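Local coordinates for tube-forming protein in Mycobacterial Envelpe, TiME (Mycolicibacterium smegmatis, PDB 7CU9), which probably forms a secretion tube across the mycobacterial outer envelope, through which proteins may be transported, at residues P35-S40 against V45-A50; L54-N59 against V103-G108; S19-A24 against G174-V179; F152-K157 against L163-C168; G87-A90 against A94-R97. All coordinates share one frame; numbering follows the deposited sequence. Where two conformers were deposited one is given.

Contact 1: P35-S40 against V45-A50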
# COMPACT_ATOMS: atom_id res chain seq x y z
N PRO B 35 -4.33 -24.85 -12.36
CA PRO B 35 -3.01 -24.24 -12.44
C PRO B 35 -2.71 -23.86 -13.90
O PRO B 35 -3.17 -24.54 -14.81
CB PRO B 35 -2.05 -25.33 -11.95
CG PRO B 35 -2.91 -26.28 -11.16
CD PRO B 35 -4.28 -26.21 -11.80
N PHE B 36 -1.94 -22.79 -14.10
CA PHE B 36 -1.53 -22.35 -15.45
C PHE B 36 -0.19 -21.63 -15.36
O PHE B 36 0.14 -21.05 -14.31
CB PHE B 36 -2.61 -21.47 -16.08
CG PHE B 36 -2.77 -20.10 -15.48
CD1 PHE B 36 -3.57 -19.90 -14.37
CD2 PHE B 36 -2.13 -19.00 -16.04
CE1 PHE B 36 -3.72 -18.64 -13.82
CE2 PHE B 36 -2.28 -17.74 -15.49
CZ PHE B 36 -3.08 -17.56 -14.38
N GLN B 37 0.57 -21.70 -16.45
CA GLN B 37 1.83 -20.94 -16.60
C GLN B 37 1.75 -20.17 -17.92
O GLN B 37 1.72 -20.82 -18.98
CB GLN B 37 3.04 -21.87 -16.55
CG GLN B 37 4.33 -21.10 -16.78
CD GLN B 37 5.57 -21.80 -16.28
OE1 GLN B 37 5.55 -22.61 -15.36
NE2 GLN B 37 6.69 -21.46 -16.90
N ALA B 38 1.70 -18.84 -17.84
CA ALA B 38 1.47 -17.92 -18.98
C ALA B 38 2.77 -17.19 -19.33
O ALA B 38 2.70 -16.02 -19.76
CB ALA B 38 0.35 -16.97 -18.64
N PHE B 39 3.91 -17.85 -19.17
CA PHE B 39 5.25 -17.27 -19.42
C PHE B 39 6.31 -18.37 -19.55
O PHE B 39 6.08 -19.52 -19.13
CB PHE B 39 5.65 -16.34 -18.26
CG PHE B 39 5.91 -17.08 -16.98
CD1 PHE B 39 7.18 -17.56 -16.69
CD2 PHE B 39 4.89 -17.33 -16.08
CE1 PHE B 39 7.42 -18.28 -15.52
CE2 PHE B 39 5.13 -18.04 -14.91
CZ PHE B 39 6.39 -18.52 -14.64
N SER B 40 7.47 -17.99 -20.09
CA SER B 40 8.75 -18.71 -19.93
C SER B 40 9.77 -17.74 -19.32
O SER B 40 9.60 -16.52 -19.47
CB SER B 40 9.25 -19.28 -21.24
OG SER B 40 9.55 -18.24 -22.15
N VAL B 45 15.98 -21.85 -13.09
CA VAL B 45 15.93 -21.97 -11.60
C VAL B 45 14.97 -20.92 -11.04
O VAL B 45 14.58 -21.06 -9.87
CB VAL B 45 17.31 -21.87 -10.93
CG1 VAL B 45 18.25 -22.96 -11.42
CG2 VAL B 45 17.93 -20.48 -11.08
N CYS B 46 14.57 -19.91 -11.81
CA CYS B 46 13.64 -18.86 -11.33
C CYS B 46 12.20 -19.15 -11.75
O CYS B 46 11.32 -18.37 -11.36
CB CYS B 46 14.09 -17.48 -11.81
SG CYS B 46 15.53 -16.89 -10.88
N ASN B 47 11.95 -20.26 -12.46
CA ASN B 47 10.59 -20.57 -12.96
C ASN B 47 9.57 -20.52 -11.81
O ASN B 47 8.54 -19.83 -11.95
CB ASN B 47 10.53 -21.93 -13.66
CG ASN B 47 9.25 -22.08 -14.45
OD1 ASN B 47 9.15 -21.62 -15.59
ND2 ASN B 47 8.24 -22.69 -13.84
N ASN B 48 9.84 -21.21 -10.70
CA ASN B 48 8.81 -21.41 -9.64
C ASN B 48 8.83 -20.24 -8.64
O ASN B 48 8.08 -20.31 -7.67
CB ASN B 48 8.95 -22.78 -8.99
CG ASN B 48 8.66 -23.90 -9.97
OD1 ASN B 48 8.26 -23.65 -11.11
ND2 ASN B 48 8.88 -25.12 -9.53
N TRP B 49 9.61 -19.19 -8.91
CA TRP B 49 9.50 -17.88 -8.21
C TRP B 49 8.84 -16.84 -9.12
O TRP B 49 8.36 -15.82 -8.60
CB TRP B 49 10.89 -17.41 -7.75
CG TRP B 49 11.33 -17.93 -6.42
CD1 TRP B 49 10.79 -18.95 -5.68
CD2 TRP B 49 12.44 -17.43 -5.65
NE1 TRP B 49 11.49 -19.12 -4.52
CE2 TRP B 49 12.51 -18.20 -4.47
CE3 TRP B 49 13.36 -16.40 -5.85
CZ2 TRP B 49 13.47 -17.96 -3.49
CZ3 TRP B 49 14.31 -16.16 -4.88
CH2 TRP B 49 14.36 -16.93 -3.72
N ALA B 50 8.83 -17.05 -10.44
CA ALA B 50 8.40 -16.03 -11.43
C ALA B 50 6.89 -15.78 -11.34
O ALA B 50 6.44 -14.68 -11.70
CB ALA B 50 8.82 -16.46 -12.81
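Phe39, at the start of strand 39-41, and Ala50, on the short helix 47-50, are the closest backbone pair at 8.7 Å between CA atoms, so no backbone hydrogen bond links the segments, and side chains do nearly all the touching. Gln37 and Asn47 reach out from opposite directions and pair their amides in a ring of two hydrogen bonds. Gln37 NE2 donates to Asn47 OD1 at 2.8 Å, lying in that carbonyl's plane on a lone pair, while Asn47 ND2 returns a nearly straight bond (169°) to Gln37 OE1 at 3.1 Å. The amide planes are twisted by 33°, so the pair is not flat. Gln37 can span the distance because its CG stands anti to the backbone N (chi1 177°) and its chain runs extended beyond. Each amide nitrogen spends its second N-H within its own segment: Gln37 NE2 on Phe39 O (3.0 Å), Asn47 ND2 on Asn48 OD1 (2.9 Å), which fixes both amide flips. The Phe39 ring takes Gln37 NE2 over one face, 3.5 Å above the plane, and Asn47 O at its edge. Its CE1 presses on Ala50 CB at 3.6 Å, and Met116 borders both residues. The arrangement packs the loop before edge strand 39-41 against the short helix 47-50 in the PknH-like fold, beside the Cys46-Cys109 disulfide.

Contact 2: L54-N59 against V103-G108; sequences LPEVFN and VDRTVG
The guanidinium of Arg105 meets Glu56 at its edge: carboxylate oxygen OE2 lies almost in the guanidinium plane, in front of NH1. The two flat groups do not share that plane. They are turned 68° apart, and NH1 approaches OE2 from above the carboxylate; one nitrogen and one oxygen make the salt bridge. Arg105 NH1 and Glu56 OE2 are 2.9 Å apart, with an N-H...O angle of 160°. The arginine chain is extended from CG to NE and passes alongside the glutamate in the opposite direction, which also brings Arg105 CD to 3.4 Å from Glu56 OE2. Glu56 for its part sends CG between its backbone N and carbonyl carbon (chi1 81°), a torsion that goes with the carboxylate reaching the arginine. Glu56 OE2 is gripped twice, since Asn48 ND2 also donates to it, and the two donors probably steady its negative charge. Arg105 is exposed, so solvent is likely to weaken the electrostatic pull of the pair. A second arginine, Arg101, works nearby by giving an NH2 bond to the backbone oxygen of Val57. The bridge thus ties the one-turn helix 55-58 to the loop that leaves helix 92-103 on the way to strand 113-118. Helix 47-50 touches both partners' segments through Asn48, and beneath helix 55-58 Val57 and Phe58 pack on Leu162 of strand 161-169.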
# COMPACT_ATOMS: atom_id res chain seq x y z
N LEU B 54 1.36 -22.52 -10.39
CA LEU B 54 1.98 -23.14 -11.60
C LEU B 54 1.63 -24.62 -11.70
O LEU B 54 1.61 -25.34 -10.70
CB LEU B 54 3.50 -22.96 -11.54
CG LEU B 54 3.98 -21.52 -11.44
CD1 LEU B 54 5.49 -21.49 -11.30
CD2 LEU B 54 3.51 -20.70 -12.64
N PRO B 55 1.41 -25.13 -12.93
CA PRO B 55 1.17 -26.56 -13.13
C PRO B 55 2.25 -27.49 -12.57
O PRO B 55 1.91 -28.50 -11.98
CB PRO B 55 1.10 -26.67 -14.67
CG PRO B 55 0.63 -25.32 -15.12
CD PRO B 55 1.32 -24.36 -14.17
N GLU B 56 3.54 -27.15 -12.72
CA GLU B 56 4.61 -28.10 -12.31
C GLU B 56 4.61 -28.20 -10.78
O GLU B 56 5.05 -29.23 -10.25
CB GLU B 56 5.96 -27.71 -12.91
CG GLU B 56 6.71 -26.62 -12.19
CD GLU B 56 8.15 -26.53 -12.69
OE1 GLU B 56 8.33 -26.19 -13.88
OE2 GLU B 56 9.06 -26.86 -11.92
N VAL B 57 4.11 -27.18 -10.09
CA VAL B 57 3.99 -27.19 -8.61
C VAL B 57 2.74 -27.98 -8.20
O VAL B 57 2.89 -28.91 -7.40
CB VAL B 57 3.98 -25.76 -8.05
CG1 VAL B 57 3.62 -25.73 -6.57
CG2 VAL B 57 5.32 -25.08 -8.29
N PHE B 58 1.56 -27.63 -8.71
CA PHE B 58 0.26 -28.10 -8.17
C PHE B 58 -0.21 -29.40 -8.83
O PHE B 58 -0.74 -30.25 -8.10
CB PHE B 58 -0.81 -27.03 -8.29
CG PHE B 58 -0.70 -25.97 -7.24
CD1 PHE B 58 -1.26 -26.16 -5.98
CD2 PHE B 58 0.00 -24.80 -7.48
CE1 PHE B 58 -1.15 -25.18 -5.01
CE2 PHE B 58 0.12 -23.83 -6.50
CZ PHE B 58 -0.47 -24.01 -5.27
N ASN B 59 -0.06 -29.54 -10.14
CA ASN B 59 -0.61 -30.73 -10.84
C ASN B 59 0.09 -31.98 -10.31
O ASN B 59 1.34 -32.00 -10.22
CB ASN B 59 -0.54 -30.60 -12.36
CG ASN B 59 -1.62 -29.70 -12.91
OD1 ASN B 59 -2.73 -29.66 -12.37
ND2 ASN B 59 -1.34 -29.02 -14.00
N VAL B 103 10.31 -24.94 -3.54
CA VAL B 103 11.53 -24.48 -2.81
C VAL B 103 12.78 -25.23 -3.30
O VAL B 103 13.85 -24.60 -3.31
CB VAL B 103 11.35 -24.57 -1.28
CG1 VAL B 103 10.19 -23.72 -0.81
CG2 VAL B 103 11.20 -26.00 -0.78
N ASP B 104 12.67 -26.50 -3.70
CA ASP B 104 13.86 -27.27 -4.16
C ASP B 104 14.33 -26.75 -5.52
O ASP B 104 15.55 -26.72 -5.75
CB ASP B 104 13.58 -28.78 -4.24
CG ASP B 104 13.24 -29.43 -2.92
OD1 ASP B 104 13.29 -28.75 -1.88
OD2 ASP B 104 12.90 -30.63 -2.94
N ARG B 105 13.40 -26.34 -6.39
CA ARG B 105 13.70 -26.08 -7.82
C ARG B 105 14.14 -24.63 -8.04
O ARG B 105 14.50 -24.29 -9.18
CB ARG B 105 12.49 -26.45 -8.68
CG ARG B 105 12.06 -27.90 -8.51
CD ARG B 105 10.99 -28.27 -9.50
NE ARG B 105 10.66 -29.68 -9.39
CZ ARG B 105 9.72 -30.30 -10.10
NH1 ARG B 105 8.99 -29.63 -10.97
NH2 ARG B 105 9.51 -31.59 -9.92
N THR B 106 14.12 -23.81 -6.98
CA THR B 106 14.44 -22.36 -7.06
C THR B 106 15.71 -22.03 -6.26
O THR B 106 16.02 -20.84 -6.12
CB THR B 106 13.25 -21.51 -6.60
OG1 THR B 106 12.86 -21.97 -5.30
CG2 THR B 106 12.09 -21.59 -7.56
N VAL B 107 16.43 -23.04 -5.77
CA VAL B 107 17.75 -22.81 -5.13
C VAL B 107 18.67 -22.25 -6.21
O VAL B 107 18.81 -22.90 -7.27
CB VAL B 107 18.31 -24.09 -4.47
CG1 VAL B 107 19.70 -23.87 -3.88
CG2 VAL B 107 17.37 -24.63 -3.41
N GLY B 108 19.21 -21.05 -5.99
CA GLY B 108 20.06 -20.34 -6.96
C GLY B 108 19.35 -19.18 -7.64
O GLY B 108 20.03 -18.41 -8.34

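Contact 3: S19-A24 against G174-V179; sequences SNIVGA and GPAVNV
Ile21 pushes its CG2 methyl into a shallow notch on helix 174-185, bounded by Ala176 on one side and Val179, one turn further on, on the other. At the floor of the notch Ile21 CG2 sits 3.5 Å from Ala176 O, and against its wall it meets Val179 CG1 at 3.7 Å. CG2, anti to the Ile21 backbone N, is the branch that enters deepest, while CG1 lies beside the N. Val179 answers with its own CG1, likewise anti to its backbone N (chi1 170°), so the two branched chains slide past each other in opposite directions; CG1 of Ile21 follows at 4.0 Å from Val179 CG1. The other half of the fit is smaller. Ala176 CB is the bump, lodged between Val22 CG1 at 4.0 Å and the backbone oxygen of Ile21 at 4.2 Å. With only a methyl there, the chains come within 5.3 Å between the CA atoms of Val22 and Ala176. No hydrogen bond crosses the contact. Just past it helix 15-22 gives way to Gly23, whose phi is positive, and the turn is closed by Ser19 OG donating to Ala24 O at 2.7 Å. The second subunit borders the same joint: Pro5 of that subunit packs on Ala176 and its Asp4 on Val179. Helix 174-185 lies with Val177 down on strands 150-158 and 161-169, while Val22 packs on Val82 of strand 77-89.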
# COMPACT_ATOMS: atom_id res chain seq x y z
N SER B 19 -9.11 -5.55 -1.66
CA SER B 19 -9.09 -4.06 -1.54
C SER B 19 -8.93 -3.66 -0.06
O SER B 19 -8.11 -2.77 0.22
CB SER B 19 -10.32 -3.44 -2.15
OG SER B 19 -10.36 -2.05 -1.88
N ASN B 20 -9.68 -4.30 0.84
CA ASN B 20 -9.63 -4.02 2.30
C ASN B 20 -8.24 -4.35 2.85
O ASN B 20 -7.82 -3.67 3.81
CB ASN B 20 -10.71 -4.80 3.06
CG ASN B 20 -12.09 -4.25 2.82
OD1 ASN B 20 -12.25 -3.13 2.33
ND2 ASN B 20 -13.11 -5.02 3.16
N ILE B 21 -7.57 -5.36 2.30
CA ILE B 21 -6.25 -5.84 2.81
C ILE B 21 -5.13 -4.92 2.31
O ILE B 21 -4.25 -4.58 3.13
CB ILE B 21 -6.03 -7.31 2.42
CG1 ILE B 21 -6.99 -8.21 3.19
CG2 ILE B 21 -4.57 -7.72 2.64
CD1 ILE B 21 -7.10 -9.61 2.63
N VAL B 22 -5.10 -4.56 1.03
CA VAL B 22 -3.99 -3.73 0.45
C VAL B 22 -4.23 -2.25 0.74
O VAL B 22 -3.25 -1.48 0.62
CB VAL B 22 -3.78 -3.99 -1.06
CG1 VAL B 22 -3.44 -5.44 -1.33
CG2 VAL B 22 -4.94 -3.53 -1.92
N GLY B 23 -5.45 -1.85 1.09
CA GLY B 23 -5.81 -0.44 1.34
C GLY B 23 -5.78 0.39 0.07
O GLY B 23 -5.18 1.49 0.09
N ALA B 24 -6.36 -0.12 -1.01
CA ALA B 24 -6.48 0.57 -2.31
C ALA B 24 -7.63 -0.03 -3.10
O ALA B 24 -8.03 -1.17 -2.85
CB ALA B 24 -5.18 0.48 -3.07
N GLY B 174 4.73 -6.52 1.17
CA GLY B 174 5.00 -7.60 2.14
C GLY B 174 3.95 -7.66 3.25
O GLY B 174 3.37 -8.71 3.52
N PRO B 175 3.67 -6.55 3.97
CA PRO B 175 2.65 -6.58 5.01
C PRO B 175 1.30 -7.09 4.48
O PRO B 175 0.67 -7.91 5.13
CB PRO B 175 2.60 -5.12 5.46
CG PRO B 175 4.01 -4.64 5.24
CD PRO B 175 4.40 -5.27 3.92
N ALA B 176 0.87 -6.63 3.31
CA ALA B 176 -0.43 -7.02 2.70
C ALA B 176 -0.41 -8.51 2.35
O ALA B 176 -1.41 -9.19 2.61
CB ALA B 176 -0.74 -6.18 1.50
N VAL B 177 0.68 -9.03 1.79
CA VAL B 177 0.68 -10.45 1.36
C VAL B 177 0.60 -11.34 2.61
O VAL B 177 -0.04 -12.42 2.54
CB VAL B 177 1.85 -10.80 0.42
CG1 VAL B 177 3.17 -11.02 1.15
CG2 VAL B 177 1.51 -12.00 -0.45
N ASN B 178 1.16 -10.90 3.73
CA ASN B 178 1.09 -11.66 5.01
C ASN B 178 -0.34 -11.61 5.56
O ASN B 178 -0.83 -12.66 6.00
CB ASN B 178 2.11 -11.14 6.02
CG ASN B 178 3.53 -11.51 5.63
OD1 ASN B 178 3.74 -12.37 4.78
ND2 ASN B 178 4.50 -10.83 6.22
N VAL B 179 -1.00 -10.45 5.52
CA VAL B 179 -2.42 -10.35 5.97
C VAL B 179 -3.27 -11.27 5.08
O VAL B 179 -4.10 -12.02 5.61
CB VAL B 179 -2.94 -8.91 5.94
CG1 VAL B 179 -4.44 -8.86 6.16
CG2 VAL B 179 -2.23 -8.04 6.97

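Contact 4: F152-K157 against L163-C168; sequences FNTTRK and LQAKVC
Thr155 and Gln164 form the side-chain hydrogen bond of this strand pair: lying side by side and pointing the same way, they let Gln164 NE2 donate to Thr155 OG1 at 2.9 Å, with an angle of 170° and the oxygen in the amide plane. Thr155 OG1 stands beside its own backbone N, on the flank nearer the glutamine. On the same face Asn153 OD1 rests against the aliphatic part of Lys166, 3.5 Å from CG. The face across the sheet carries Thr154 beside Ala165 (CG2 to CB 4.2 Å) and Arg156 beside Leu163, whose CG packs at 4.0 Å from Arg156 CB. These pairs sit on an antiparallel beta hairpin, strands 150-158 and 161-169, with axes 4.8 Å apart. Phe152, Thr154 and Arg156 each exchange two backbone hydrogen bonds with Val167, Ala165 and Leu163, and CA-H...O contacts fill the steps between, such as Gln164 CA to Thr154 O at 3.2 Å. Beyond the last of the pairs the Cys151-Cys168 disulfide cross-links the same two strands. Farther out, several polar ends are held from outside the hairpin. Gln164 OE1 takes the N-H of Gly53, Lys166 NZ forms a salt bridge with Asp51, and Thr154 OG1, already receiving Arg156 NE at 3.0 Å, is hydrogen-bonded to Asp139. Trp140 of the next strand packs over Asn153, Thr155 and Gln164, whereas helix 174-185 covers Thr154, Ala165 and Arg156.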
# COMPACT_ATOMS: atom_id res chain seq x y z
N PHE B 152 5.80 -9.14 -3.73
CA PHE B 152 6.07 -9.92 -2.50
C PHE B 152 5.24 -11.20 -2.56
O PHE B 152 4.01 -11.14 -2.74
CB PHE B 152 5.77 -9.09 -1.26
CG PHE B 152 6.86 -8.10 -0.93
CD1 PHE B 152 7.05 -6.97 -1.72
CD2 PHE B 152 7.72 -8.31 0.13
CE1 PHE B 152 8.06 -6.07 -1.43
CE2 PHE B 152 8.73 -7.41 0.41
CZ PHE B 152 8.90 -6.30 -0.37
N ASN B 153 5.93 -12.33 -2.44
CA ASN B 153 5.33 -13.68 -2.60
C ASN B 153 5.46 -14.43 -1.28
O ASN B 153 6.50 -14.31 -0.62
CB ASN B 153 6.03 -14.48 -3.70
CG ASN B 153 5.91 -13.85 -5.07
OD1 ASN B 153 5.14 -14.31 -5.89
ND2 ASN B 153 6.69 -12.80 -5.32
N THR B 154 4.44 -15.21 -0.93
CA THR B 154 4.51 -16.17 0.20
C THR B 154 3.90 -17.49 -0.24
O THR B 154 2.85 -17.48 -0.92
CB THR B 154 3.89 -15.59 1.48
OG1 THR B 154 4.26 -16.47 2.54
CG2 THR B 154 2.38 -15.45 1.41
N THR B 155 4.59 -18.58 0.08
CA THR B 155 4.14 -19.97 -0.17
C THR B 155 4.05 -20.66 1.19
O THR B 155 5.05 -20.64 1.93
CB THR B 155 5.10 -20.70 -1.10
OG1 THR B 155 5.05 -20.01 -2.35
CG2 THR B 155 4.76 -22.16 -1.28
N ARG B 156 2.90 -21.23 1.51
CA ARG B 156 2.69 -21.80 2.86
C ARG B 156 2.05 -23.17 2.73
O ARG B 156 1.05 -23.31 2.02
CB ARG B 156 1.86 -20.84 3.70
CG ARG B 156 2.52 -19.48 3.79
CD ARG B 156 1.76 -18.59 4.70
NE ARG B 156 2.36 -17.27 4.69
CZ ARG B 156 2.02 -16.31 5.52
NH1 ARG B 156 1.06 -16.53 6.41
NH2 ARG B 156 2.62 -15.14 5.45
N LYS B 157 2.67 -24.13 3.40
CA LYS B 157 2.18 -25.53 3.48
C LYS B 157 1.49 -25.67 4.83
O LYS B 157 2.13 -25.40 5.86
CB LYS B 157 3.37 -26.46 3.26
CG LYS B 157 3.03 -27.91 3.03
CD LYS B 157 2.53 -28.60 4.27
CE LYS B 157 2.90 -30.06 4.31
NZ LYS B 157 2.36 -30.68 5.54
N LEU B 163 -0.81 -23.12 -0.19
CA LEU B 163 -1.37 -21.83 -0.64
C LEU B 163 -0.23 -20.89 -1.03
O LEU B 163 0.89 -20.99 -0.49
CB LEU B 163 -2.31 -21.26 0.42
CG LEU B 163 -1.66 -20.76 1.71
CD1 LEU B 163 -1.23 -19.31 1.58
CD2 LEU B 163 -2.62 -20.90 2.89
N GLN B 164 -0.52 -20.03 -1.99
CA GLN B 164 0.44 -19.01 -2.46
C GLN B 164 -0.33 -17.70 -2.59
O GLN B 164 -1.50 -17.72 -2.99
CB GLN B 164 1.07 -19.43 -3.79
CG GLN B 164 1.91 -20.69 -3.69
CD GLN B 164 2.63 -20.92 -4.99
OE1 GLN B 164 2.01 -21.16 -6.02
NE2 GLN B 164 3.95 -20.79 -4.97
N ALA B 165 0.34 -16.61 -2.27
CA ALA B 165 -0.20 -15.25 -2.49
C ALA B 165 0.93 -14.36 -2.97
O ALA B 165 2.10 -14.59 -2.60
CB ALA B 165 -0.85 -14.73 -1.25
N LYS B 166 0.57 -13.38 -3.79
CA LYS B 166 1.51 -12.43 -4.41
C LYS B 166 0.84 -11.06 -4.39
O LYS B 166 -0.31 -10.97 -4.84
CB LYS B 166 1.83 -12.90 -5.83
CG LYS B 166 2.69 -11.97 -6.67
CD LYS B 166 2.85 -12.46 -8.09
CE LYS B 166 1.64 -12.14 -8.96
NZ LYS B 166 1.83 -12.60 -10.35
N VAL B 167 1.53 -10.05 -3.86
CA VAL B 167 1.07 -8.64 -3.89
C VAL B 167 2.13 -7.83 -4.63
O VAL B 167 3.28 -7.81 -4.16
CB VAL B 167 0.79 -8.09 -2.48
CG1 VAL B 167 0.49 -6.61 -2.53
CG2 VAL B 167 -0.35 -8.85 -1.81
N CYS B 168 1.74 -7.22 -5.75
CA CYS B 168 2.61 -6.42 -6.64
C CYS B 168 2.20 -4.95 -6.53
O CYS B 168 1.00 -4.66 -6.59
CB CYS B 168 2.49 -6.86 -8.09
SG CYS B 168 2.99 -8.58 -8.39

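Contact 5: G87-A90 against A94-R97; sequences GVFA and AADR
A strand-turn-helix unit brings Phe89, the last residue of strand 77-89, back against Ala94 and Ala95 in the opening turn of helix 92-103. The backbones come closest at Phe89 and Ala95, whose CA atoms are 5.7 Å apart. The two alanines meet different parts of the phenylalanine. Ala94 CB butts against Phe89 CB at 3.8 Å and reaches CD2 at 4.0 Å, with Ala94 O over a ring face toward the rim. Ala95 leans on the other ortho carbon, with CB 3.9 Å from Phe89 CD1. Its CA makes an off-centre CH-pi contact, 4.2 Å from the ring centroid and 29° off the normal. Phe89 is set for this by its first torsion (chi1 -65°), which places CG anti to the carbonyl carbon and turns the ring to the helix, while CE1 reaches back toward Gly87 two residues earlier. Around the ring, Leu63 and Leu162 of the neighbouring strands close in. The backbone on both sides is tied elsewhere: Phe89 O accepts from Asn160 ND2, and Ala94 N is hydrogen-bonded to Thr91 OG1. With no hydrogen bond or charge pair between the segments, the contact rests on burial of apolar carbon and a weak CH-pi term. The short alanine side chains are consistent with so close an approach of helix to strand.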
# COMPACT_ATOMS: atom_id res chain seq x y z
N GLY B 87 -4.28 -25.04 -3.31
CA GLY B 87 -4.38 -26.46 -3.69
C GLY B 87 -4.63 -27.31 -2.47
O GLY B 87 -3.87 -27.20 -1.49
N VAL B 88 -5.65 -28.16 -2.52
CA VAL B 88 -5.92 -29.17 -1.46
C VAL B 88 -5.48 -30.52 -2.01
O VAL B 88 -5.95 -30.90 -3.10
CB VAL B 88 -7.39 -29.19 -1.02
CG1 VAL B 88 -7.63 -30.26 0.04
CG2 VAL B 88 -7.85 -27.82 -0.54
N PHE B 89 -4.61 -31.21 -1.28
CA PHE B 89 -4.08 -32.53 -1.66
C PHE B 89 -4.75 -33.62 -0.82
O PHE B 89 -5.22 -33.34 0.28
CB PHE B 89 -2.57 -32.54 -1.53
CG PHE B 89 -1.90 -31.59 -2.49
CD1 PHE B 89 -1.79 -30.24 -2.19
CD2 PHE B 89 -1.42 -32.04 -3.72
CE1 PHE B 89 -1.19 -29.37 -3.09
CE2 PHE B 89 -0.82 -31.16 -4.61
CZ PHE B 89 -0.71 -29.83 -4.29
N ALA B 90 -4.76 -34.84 -1.32
CA ALA B 90 -5.38 -36.00 -0.62
C ALA B 90 -4.62 -36.30 0.68
O ALA B 90 -5.23 -36.84 1.61
CB ALA B 90 -5.41 -37.19 -1.53
N ALA B 94 1.62 -35.26 0.21
CA ALA B 94 1.49 -34.75 -1.17
C ALA B 94 1.61 -33.22 -1.17
O ALA B 94 2.22 -32.67 -2.08
CB ALA B 94 0.19 -35.21 -1.79
N ALA B 95 1.03 -32.56 -0.17
CA ALA B 95 1.17 -31.09 0.00
C ALA B 95 2.65 -30.76 0.25
O ALA B 95 3.13 -29.76 -0.32
CB ALA B 95 0.30 -30.60 1.12
N ASP B 96 3.35 -31.57 1.03
CA ASP B 96 4.79 -31.35 1.31
C ASP B 96 5.59 -31.48 0.00
O ASP B 96 6.49 -30.66 -0.24
CB ASP B 96 5.33 -32.30 2.37
CG ASP B 96 6.72 -31.89 2.84
OD1 ASP B 96 6.87 -30.73 3.26
OD2 ASP B 96 7.64 -32.73 2.74
N ARG B 97 5.27 -32.47 -0.84
CA ARG B 97 6.00 -32.65 -2.12
C ARG B 97 5.75 -31.43 -3.01
O ARG B 97 6.70 -30.97 -3.65
CB ARG B 97 5.59 -33.96 -2.80
CG ARG B 97 6.15 -35.20 -2.11
CD ARG B 97 5.94 -36.44 -2.94
NE ARG B 97 4.54 -36.83 -3.09
CZ ARG B 97 3.84 -37.55 -2.21
NH1 ARG B 97 4.38 -37.96 -1.08
NH2 ARG B 97 2.59 -37.86 -2.48

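Overall arrangement
Contact 4 forms the core, its centre about 4 Å from the chain's centre, and combines backbone pairing with buried polar side chains. Contacts 1 and 2 lie together on one side of that centre, their centres about 8 Å apart: contact 1 holds through paired amides with a phenylalanine-alanine touch, contact 2, the surface one, through a salt bridge. Contact 3 lies opposite them, on a helix packed over the hairpin of contact 4, and is apolar, as is contact 5. Contact 5, though buried, has its centre about 15 Å from the chain's; its strand 77-89 neighbours strand 161-169. Phe58 of contact 2 touches both Gln164 and Phe89. In this chain, only contact 3 touches the second subunit.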